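Local structure of flagellar motor switch protein FliG (Aquifex aeolicus, 3HJL) at residues L195-G199 / T200-A204; E205-N208 / T209-K212; P227-E230 / E231-E235. The protein probably forms part of the rotor-mounted switch complex (C ring) of the bacterial flagellar motor and takes part in switching the direction of rotation. All coordinates share one frame; numbering follows the deposited sequence.

Interaction 1 (L195-G199 / T200-A204); sequences LKLEG and TAVAA
The carbonyl oxygen of Glu198 accepts two bonds from the first turn of helix 199-209. One is straight, from Val202 N to Glu198 O at 3.0 Å with 165° at the hydrogen, while Ala201 N adds a weak, bent one. One residue on, Ala203 N reaches Gly199 O at 2.9 Å, so the i to i+4 pattern is running from the start. The side chain of Glu198 leans over the same turn: with CG trans to the backbone N (chi1 -169°) and the chain extended beyond it, the carboxylate passes alongside the methyl of Ala201, OE2 lying 3.3 Å from Ala201 CB. The charge itself is paired elsewhere, OE1 of Glu198 forming a salt bridge with Lys236 on helix 227-237. Thr200 also touches Lys236. Leu197 and Val202 cross at about a right angle, a loose apolar touch of 4.2 Å from Leu197 CG to Val202 CG2. Just before the helix the chain makes an inverse gamma turn centred on Glu198, with a weak bond from Gly199 N to Leu197 O. The arrangement is that of a helix N-terminus, with Glu198 at the N-cap position, where an extended linker enters a helix.

Interaction 2 (E205-N208 / T209-K212); sequences ELLN and TLDK
This is the C-terminal end of helix 199-209, where Thr209 and Leu210 bond back to the last turn before the chain leaves for helix 212-225. Glu205 O is gripped twice by Thr209: the backbone N of Thr209 bonds to it at 2.9 Å, and the hydroxyl OG1 donates to it at 2.8 Å. The two donors come from opposite faces of the carbonyl plane, the hydroxyl standing 37° out of it. OG1 can reach back because it sits trans to the carbonyl carbon of Thr209 and beside its own backbone N (chi1 -55°). Leu206 O takes the next bond, from Leu210 N at 2.9 Å, with a weak second one from Thr209 N. Leucine methyls meet one another on the flank of this turn. Leu206 CD2 approaches both methyls of Leu210, CD1 at 3.4 Å, and Leu207 CD2 lies 4.1 Å from Leu210 CD2. Both Leu207 and Leu210 also pack on Ile218 of helix 212-225. Cutting Leu210 back to an alanine is likely to leave Leu206 CD2 without the two methyls it meets, take one neighbour from Leu207 and open a gap beside Ile218. Asn208 turns its amide elsewhere, ND2 bonding to Met237 O. The Thr209 hydroxyl thus finds its acceptor within its own helix, and Glu205 O takes two bonds from a single residue.

Interaction 3 (P227-E230 / E231-E235); sequences PLLE and ERIRE
Glu230 holds CG trans to its backbone N (chi1 180°) and stays extended, whereas Arg234 has CG trans to its carbonyl carbon and bends at chi3 (111°); one turn apart, the two chains therefore run side by side in the same direction. Their charged ends meet in a salt bridge, Glu230 OE2 to Arg234 NH1 at 3.1 Å. The carboxylate oxygen arrives at the edge of the guanidinium, near its plane, but the two flat groups stand 81° apart, so a single oxygen makes the approach. Arg234 NH2 has a second acid, Glu216 of helix 212-225. On another side of the helix Arg232 bends at chi3, laying CD and NE by Leu228 and bringing NH2 to Leu229: Arg232 CD is 3.6 Å from Leu228 CD2, and Arg232 NH2 comes to 3.4 Å from Leu229 CD2. The Leu228 methyl lies at the guanidinium edge. Leu229 CD2 also meets Ile233 CG1 at 3.9 Å, and Ile233 continues onto Leu219 and Ile222 of helix 212-225. Along the backbone, bonds run from Arg232 N to Leu228 O, Ile233 N to Leu229 O and Arg234 N to Glu230 O, the last at 3.0 Å. With a carboxylate at each terminal nitrogen, one from its own helix and one from the preceding helix 212-225, the Arg234 guanidinium is probably limited in its turning, links the two helices and would tend to keep both acids ionised.

In the fold
Following the chain from the N terminus, the extended segment after helix 172-193 enters helix 199-209 at interaction 1, and interaction 2 ends that same helix about 14 Å further on, centre to centre. Helix 212-225 comes next, then interaction 3 within helix 227-237. The three are in series: each is a local contact that closes no long loop, and none nests in or crosses another. Helix 227-237 packs against helix 199-209, where Thr200 CG2 of interaction 1 meets Arg232 NH1 of interaction 3 at 3.2 Å and Leu207 CD1 of interaction 2 packs on Ile233 CG2. Helix 212-225 touches both of these helices, completing a three-helix cluster.

Interaction 1 (L195-G199 / T200-A204)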
ATOM      1  N   LEU A 195      14.923 -15.753  -7.178  1.00 62.87           N
ATOM      2  CA  LEU A 195      15.180 -16.881  -6.287  1.00 57.82           C
ATOM      3  C   LEU A 195      14.780 -16.465  -4.871  1.00 56.18           C
ATOM      4  O   LEU A 195      15.123 -15.372  -4.432  1.00 57.97           O
ATOM      5  CB  LEU A 195      16.672 -17.265  -6.322  1.00 55.74           C
ATOM      6  CG  LEU A 195      17.165 -18.415  -5.426  1.00 62.56           C
ATOM      7  CD1 LEU A 195      16.482 -19.727  -5.783  1.00 65.03           C
ATOM      8  CD2 LEU A 195      18.678 -18.571  -5.517  1.00 58.19           C
ATOM      9  N   LYS A 196      13.990 -17.304  -4.199  1.00 62.98           N
ATOM     10  CA  LYS A 196      13.573 -17.040  -2.822  1.00 62.94           C
ATOM     11  C   LYS A 196      14.787 -17.217  -1.928  1.00 60.14           C
ATOM     12  O   LYS A 196      15.547 -18.165  -2.096  1.00 56.23           O
ATOM     13  CB  LYS A 196      12.445 -17.991  -2.396  1.00 72.53           C
ATOM     14  CG  LYS A 196      11.097 -17.682  -3.035  1.00 76.31           C
ATOM     15  CD  LYS A 196      10.377 -16.556  -2.296  1.00 82.87           C
ATOM     16  CE  LYS A 196       9.079 -16.135  -3.001  1.00 86.17           C
ATOM     17  NZ  LYS A 196       9.314 -15.492  -4.327  1.00 82.77           N
ATOM     18  N   LEU A 197      14.954 -16.311  -0.974  1.00 57.99           N
ATOM     19  CA  LEU A 197      16.155 -16.270  -0.151  1.00 59.68           C
ATOM     20  C   LEU A 197      15.777 -15.930   1.289  1.00 58.50           C
ATOM     21  O   LEU A 197      15.031 -14.989   1.523  1.00 60.37           O
ATOM     22  CB  LEU A 197      17.126 -15.224  -0.747  1.00 56.69           C
ATOM     23  CG  LEU A 197      18.458 -14.967  -0.036  1.00 61.81           C
ATOM     24  CD1 LEU A 197      19.607 -14.874  -1.027  1.00 60.08           C
ATOM     25  CD2 LEU A 197      18.384 -13.722   0.847  1.00 59.76           C
ATOM     26  N   GLU A 198      16.266 -16.719   2.243  1.00 61.09           N
ATOM     27  CA  GLU A 198      15.983 -16.483   3.659  1.00 66.38           C
ATOM     28  C   GLU A 198      17.066 -15.569   4.219  1.00 52.81           C
ATOM     29  O   GLU A 198      18.052 -16.027   4.797  1.00 50.20           O
ATOM     30  CB  GLU A 198      15.896 -17.804   4.435  1.00 68.22           C
ATOM     31  CG  GLU A 198      15.348 -17.653   5.847  1.00 71.11           C
ATOM     32  CD  GLU A 198      15.115 -18.990   6.544  1.00 77.14           C
ATOM     33  OE1 GLU A 198      14.010 -19.174   7.093  1.00 90.22           O
ATOM     34  OE2 GLU A 198      16.017 -19.863   6.529  1.00 71.04           O
ATOM     35  N   GLY A 199      16.870 -14.273   4.013  1.00 51.50           N
ATOM     36  CA  GLY A 199      17.830 -13.240   4.416  1.00 58.98           C
ATOM     37  C   GLY A 199      18.300 -13.263   5.860  1.00 59.25           C
ATOM     38  O   GLY A 199      19.480 -13.019   6.132  1.00 59.22           O
ATOM     39  N   THR A 200      17.380 -13.529   6.789  1.00 60.22           N
ATOM     40  CA  THR A 200      17.731 -13.663   8.214  1.00 58.97           C
ATOM     41  C   THR A 200      18.732 -14.809   8.442  1.00 63.02           C
ATOM     42  O   THR A 200      19.653 -14.678   9.252  1.00 66.52           O
ATOM     43  CB  THR A 200      16.478 -13.890   9.090  1.00 60.41           C
ATOM     44  OG1 THR A 200      15.666 -14.917   8.513  1.00 63.39           O
ATOM     45  CG2 THR A 200      15.664 -12.619   9.185  1.00 54.62           C
ATOM     46  N   ALA A 201      18.567 -15.901   7.690  1.00 65.17           N
ATOM     47  CA  ALA A 201      19.473 -17.051   7.752  1.00 66.01           C
ATOM     48  C   ALA A 201      20.840 -16.729   7.155  1.00 61.34           C
ATOM     49  O   ALA A 201      21.868 -17.046   7.750  1.00 69.08           O
ATOM     50  CB  ALA A 201      18.856 -18.261   7.042  1.00 55.19           C
ATOM     51  N   VAL A 202      20.843 -16.120   5.973  1.00 67.24           N
ATOM     52  CA  VAL A 202      22.089 -15.721   5.297  1.00 58.11           C
ATOM     53  C   VAL A 202      22.888 -14.731   6.172  1.00 59.68           C
ATOM     54  O   VAL A 202      24.089 -14.912   6.379  1.00 62.44           O
ATOM     55  CB  VAL A 202      21.800 -15.110   3.901  1.00 56.42           C
ATOM     56  CG1 VAL A 202      23.079 -14.573   3.262  1.00 51.91           C
ATOM     57  CG2 VAL A 202      21.119 -16.158   2.969  1.00 48.19           C
ATOM     58  N   ALA A 203      22.192 -13.735   6.728  1.00 60.78           N
ATOM     59  CA  ALA A 203      22.789 -12.764   7.655  1.00 65.53           C
ATOM     60  C   ALA A 203      23.350 -13.438   8.917  1.00 67.19           C
ATOM     61  O   ALA A 203      24.412 -13.060   9.414  1.00 65.16           O
ATOM     62  CB  ALA A 203      21.753 -11.698   8.044  1.00 64.66           C
ATOM     63  N   ALA A 204      22.632 -14.441   9.417  1.00 68.05           N
ATOM     64  CA  ALA A 204      23.058 -15.219  10.580  1.00 58.03           C
ATOM     65  C   ALA A 204      24.385 -15.975  10.363  1.00 66.50           C
ATOM     66  O   ALA A 204      25.245 -15.962  11.248  1.00 74.28           O
ATOM     67  CB  ALA A 204      21.963 -16.187  10.967  1.00 62.07           C
TER

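Interaction 2 (E205-N208 / T209-K212)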
ATOM      1  N   GLU A 205      24.539 -16.641   9.211  1.00 59.50           N
ATOM      2  CA  GLU A 205      25.785 -17.371   8.883  1.00 58.92           C
ATOM      3  C   GLU A 205      26.971 -16.417   8.853  1.00 61.01           C
ATOM      4  O   GLU A 205      28.037 -16.714   9.400  1.00 59.48           O
ATOM      5  CB  GLU A 205      25.699 -18.052   7.506  1.00 54.42           C
ATOM      6  CG  GLU A 205      24.721 -19.210   7.387  1.00 62.88           C
ATOM      7  CD  GLU A 205      25.144 -20.465   8.138  1.00 77.12           C
ATOM      8  OE1 GLU A 205      24.293 -21.374   8.265  1.00 86.72           O
ATOM      9  OE2 GLU A 205      26.305 -20.555   8.603  1.00 87.19           O
ATOM     10  N   LEU A 206      26.778 -15.303   8.151  1.00 61.77           N
ATOM     11  CA  LEU A 206      27.792 -14.259   8.000  1.00 62.53           C
ATOM     12  C   LEU A 206      28.234 -13.762   9.377  1.00 59.34           C
ATOM     13  O   LEU A 206      29.428 -13.734   9.665  1.00 62.23           O
ATOM     14  CB  LEU A 206      27.230 -13.109   7.134  1.00 58.98           C
ATOM     15  CG  LEU A 206      28.060 -11.864   6.793  1.00 61.07           C
ATOM     16  CD1 LEU A 206      27.340 -11.043   5.721  1.00 66.02           C
ATOM     17  CD2 LEU A 206      28.329 -10.994   8.007  1.00 56.39           C
ATOM     18  N   LEU A 207      27.266 -13.414  10.226  1.00 62.88           N
ATOM     19  CA  LEU A 207      27.547 -12.958  11.596  1.00 62.32           C
ATOM     20  C   LEU A 207      28.269 -14.029  12.412  1.00 66.82           C
ATOM     21  O   LEU A 207      29.230 -13.726  13.103  1.00 73.79           O
ATOM     22  CB  LEU A 207      26.261 -12.534  12.307  1.00 61.56           C
ATOM     23  CG  LEU A 207      25.608 -11.251  11.781  1.00 65.66           C
ATOM     24  CD1 LEU A 207      24.149 -11.226  12.172  1.00 69.55           C
ATOM     25  CD2 LEU A 207      26.326  -9.996  12.281  1.00 59.22           C
ATOM     26  N   ASN A 208      27.822 -15.281  12.307  1.00 67.14           N
ATOM     27  CA  ASN A 208      28.496 -16.405  12.982  1.00 59.63           C
ATOM     28  C   ASN A 208      29.917 -16.646  12.484  1.00 62.04           C
ATOM     29  O   ASN A 208      30.714 -17.237  13.198  1.00 61.35           O
ATOM     30  CB  ASN A 208      27.687 -17.705  12.834  1.00 60.46           C
ATOM     31  CG  ASN A 208      26.427 -17.715  13.684  1.00 65.74           C
ATOM     32  OD1 ASN A 208      26.324 -17.003  14.695  1.00 61.87           O
ATOM     33  ND2 ASN A 208      25.469 -18.553  13.298  1.00 61.31           N
ATOM     34  N   THR A 209      30.208 -16.243  11.243  1.00 62.82           N
ATOM     35  CA  THR A 209      31.563 -16.308  10.686  1.00 59.51           C
ATOM     36  C   THR A 209      32.424 -15.122  11.177  1.00 61.64           C
ATOM     37  O   THR A 209      33.635 -15.272  11.372  1.00 57.04           O
ATOM     38  CB  THR A 209      31.518 -16.336   9.148  1.00 62.38           C
ATOM     39  OG1 THR A 209      30.677 -17.417   8.720  1.00 64.92           O
ATOM     40  CG2 THR A 209      32.917 -16.507   8.560  1.00 58.35           C
ATOM     41  N   LEU A 210      31.801 -13.945  11.321  1.00 64.04           N
ATOM     42  CA  LEU A 210      32.457 -12.746  11.899  1.00 62.60           C
ATOM     43  C   LEU A 210      32.866 -12.997  13.355  1.00 58.78           C
ATOM     44  O   LEU A 210      32.181 -13.728  14.066  1.00 66.80           O
ATOM     45  CB  LEU A 210      31.503 -11.528  11.870  1.00 64.38           C
ATOM     46  CG  LEU A 210      31.397 -10.612  10.647  1.00 65.25           C
ATOM     47  CD1 LEU A 210      31.392 -11.372   9.372  1.00 69.89           C
ATOM     48  CD2 LEU A 210      30.144  -9.754  10.758  1.00 66.89           C
ATOM     49  N   ASP A 211      33.958 -12.373  13.800  1.00 56.86           N
ATOM     50  CA  ASP A 211      34.405 -12.516  15.190  1.00 63.33           C
ATOM     51  C   ASP A 211      33.437 -11.779  16.134  1.00 62.38           C
ATOM     52  O   ASP A 211      32.825 -10.781  15.739  1.00 61.30           O
ATOM     53  CB  ASP A 211      35.856 -12.030  15.375  1.00 65.70           C
ATOM     54  CG  ASP A 211      35.984 -10.517  15.369  1.00 65.99           C
ATOM     55  OD1 ASP A 211      35.492  -9.877  14.420  1.00 64.15           O
ATOM     56  OD2 ASP A 211      36.616  -9.974  16.304  1.00 68.41           O
ATOM     57  N   LYS A 212      33.303 -12.286  17.363  1.00 61.24           N
ATOM     58  CA  LYS A 212      32.319 -11.777  18.344  1.00 66.68           C
ATOM     59  C   LYS A 212      32.278 -10.255  18.495  1.00 69.99           C
ATOM     60  O   LYS A 212      31.197  -9.684  18.608  1.00 72.30           O
ATOM     61  CB  LYS A 212      32.523 -12.433  19.721  1.00 67.27           C
ATOM     62  CG  LYS A 212      31.378 -12.181  20.715  1.00 68.07           C
ATOM     63  CD  LYS A 212      31.684 -12.736  22.094  1.00 67.63           C
ATOM     64  CE  LYS A 212      30.615 -12.323  23.100  1.00 69.35           C
ATOM     65  NZ  LYS A 212      30.983 -12.675  24.512  1.00 72.82           N
TER

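Interaction 3 (P227-E230 / E231-E235)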
ATOM      1  N   PRO A 227      14.500  -3.634  16.954  1.00 68.96           N
ATOM      2  CA  PRO A 227      14.738  -4.757  17.881  1.00 69.73           C
ATOM      3  C   PRO A 227      14.097  -6.088  17.456  1.00 69.07           C
ATOM      4  O   PRO A 227      14.518  -7.146  17.934  1.00 62.68           O
ATOM      5  CB  PRO A 227      14.130  -4.261  19.195  1.00 65.24           C
ATOM      6  CG  PRO A 227      13.105  -3.286  18.795  1.00 66.65           C
ATOM      7  CD  PRO A 227      13.594  -2.629  17.542  1.00 67.20           C
ATOM      8  N   LEU A 228      13.093  -6.024  16.579  1.00 70.66           N
ATOM      9  CA  LEU A 228      12.424  -7.217  16.062  1.00 69.64           C
ATOM     10  C   LEU A 228      13.298  -7.930  15.031  1.00 65.24           C
ATOM     11  O   LEU A 228      13.326  -9.155  15.003  1.00 63.81           O
ATOM     12  CB  LEU A 228      11.058  -6.847  15.453  1.00 73.07           C
ATOM     13  CG  LEU A 228       9.992  -7.951  15.362  1.00 72.34           C
ATOM     14  CD1 LEU A 228       8.589  -7.339  15.301  1.00 67.81           C
ATOM     15  CD2 LEU A 228      10.228  -8.886  14.179  1.00 66.47           C
ATOM     16  N   LEU A 229      14.013  -7.167  14.195  1.00 66.46           N
ATOM     17  CA  LEU A 229      14.881  -7.755  13.150  1.00 68.33           C
ATOM     18  C   LEU A 229      16.105  -8.420  13.790  1.00 65.68           C
ATOM     19  O   LEU A 229      16.477  -9.527  13.407  1.00 68.37           O
ATOM     20  CB  LEU A 229      15.335  -6.701  12.118  1.00 64.86           C
ATOM     21  CG  LEU A 229      15.548  -7.117  10.644  1.00 66.58           C
ATOM     22  CD1 LEU A 229      16.425  -6.081   9.915  1.00 57.24           C
ATOM     23  CD2 LEU A 229      16.139  -8.513  10.472  1.00 64.52           C
ATOM     24  N   GLU A 230      16.723  -7.733  14.754  1.00 66.11           N
ATOM     25  CA  GLU A 230      17.854  -8.282  15.515  1.00 62.83           C
ATOM     26  C   GLU A 230      17.508  -9.658  16.063  1.00 62.15           C
ATOM     27  O   GLU A 230      18.269 -10.599  15.896  1.00 59.67           O
ATOM     28  CB  GLU A 230      18.206  -7.358  16.689  1.00 61.77           C
ATOM     29  CG  GLU A 230      19.383  -7.841  17.570  1.00 62.07           C
ATOM     30  CD  GLU A 230      19.427  -7.170  18.936  1.00 57.87           C
ATOM     31  OE1 GLU A 230      18.389  -7.136  19.634  1.00 62.76           O
ATOM     32  OE2 GLU A 230      20.522  -6.741  19.341  1.00 51.96           O
ATOM     33  N   GLU A 231      16.354  -9.756  16.713  1.00 63.88           N
ATOM     34  CA  GLU A 231      15.910 -11.009  17.316  1.00 69.33           C
ATOM     35  C   GLU A 231      15.680 -12.113  16.289  1.00 69.34           C
ATOM     36  O   GLU A 231      16.065 -13.253  16.529  1.00 71.19           O
ATOM     37  CB  GLU A 231      14.654 -10.780  18.175  1.00 64.20           C
ATOM     38  CG  GLU A 231      13.985 -12.044  18.765  1.00 67.06           C
ATOM     39  CD  GLU A 231      14.849 -12.819  19.759  1.00 65.00           C
ATOM     40  OE1 GLU A 231      14.311 -13.767  20.369  1.00 70.03           O
ATOM     41  OE2 GLU A 231      16.037 -12.487  19.955  1.00 52.65           O
ATOM     42  N   ARG A 232      15.056 -11.777  15.158  1.00 71.15           N
ATOM     43  CA  ARG A 232      14.847 -12.751  14.077  1.00 73.79           C
ATOM     44  C   ARG A 232      16.168 -13.258  13.498  1.00 67.70           C
ATOM     45  O   ARG A 232      16.260 -14.423  13.107  1.00 69.29           O
ATOM     46  CB  ARG A 232      13.950 -12.178  12.971  1.00 77.02           C
ATOM     47  CG  ARG A 232      12.496 -12.026  13.411  1.00 80.92           C
ATOM     48  CD  ARG A 232      11.549 -11.616  12.283  1.00 82.27           C
ATOM     49  NE  ARG A 232      12.073 -10.525  11.447  1.00 82.42           N
ATOM     50  CZ  ARG A 232      12.559 -10.646  10.203  1.00 86.23           C
ATOM     51  NH1 ARG A 232      12.596 -11.819   9.560  1.00 87.28           N
ATOM     52  NH2 ARG A 232      12.999  -9.558   9.571  1.00 89.34           N
ATOM     53  N   ILE A 233      17.187 -12.392  13.465  1.00 63.52           N
ATOM     54  CA  ILE A 233      18.532 -12.798  13.057  1.00 64.67           C
ATOM     55  C   ILE A 233      19.143 -13.761  14.081  1.00 65.35           C
ATOM     56  O   ILE A 233      19.660 -14.813  13.697  1.00 68.88           O
ATOM     57  CB  ILE A 233      19.491 -11.585  12.857  1.00 67.32           C
ATOM     58  CG1 ILE A 233      19.054 -10.732  11.662  1.00 69.17           C
ATOM     59  CG2 ILE A 233      20.921 -12.067  12.610  1.00 60.86           C
ATOM     60  CD1 ILE A 233      19.723  -9.375  11.615  1.00 63.72           C
ATOM     61  N   ARG A 234      19.052 -13.414  15.372  1.00 65.22           N
ATOM     62  CA  ARG A 234      19.624 -14.245  16.454  1.00 62.06           C
ATOM     63  C   ARG A 234      18.994 -15.636  16.531  1.00 63.00           C
ATOM     64  O   ARG A 234      19.672 -16.595  16.880  1.00 69.85           O
ATOM     65  CB  ARG A 234      19.498 -13.569  17.827  1.00 60.59           C
ATOM     66  CG  ARG A 234      20.157 -12.197  17.951  1.00 59.37           C
ATOM     67  CD  ARG A 234      20.285 -11.762  19.411  1.00 62.76           C
ATOM     68  NE  ARG A 234      21.689 -11.738  19.839  1.00 63.77           N
ATOM     69  CZ  ARG A 234      22.489 -10.661  19.828  1.00 64.63           C
ATOM     70  NH1 ARG A 234      22.047  -9.447  19.455  1.00 68.43           N
ATOM     71  NH2 ARG A 234      23.752 -10.791  20.218  1.00 64.73           N
ATOM     72  N   GLU A 235      17.690 -15.725  16.261  1.00 66.58           N
ATOM     73  CA  GLU A 235      16.986 -17.015  16.153  1.00 61.53           C
ATOM     74  C   GLU A 235      17.638 -17.939  15.110  1.00 57.49           C
ATOM     75  O   GLU A 235      17.765 -19.142  15.333  1.00 72.57           O
ATOM     76  CB  GLU A 235      15.511 -16.791  15.794  1.00 56.96           C
ATOM     77  CG  GLU A 235      14.669 -16.251  16.955  1.00 61.53           C
ATOM     78  CD  GLU A 235      13.232 -15.908  16.557  1.00 64.24           C
ATOM     79  OE1 GLU A 235      12.901 -15.963  15.347  1.00 62.86           O
ATOM     80  OE2 GLU A 235      12.431 -15.582  17.468  1.00 61.30           O
TER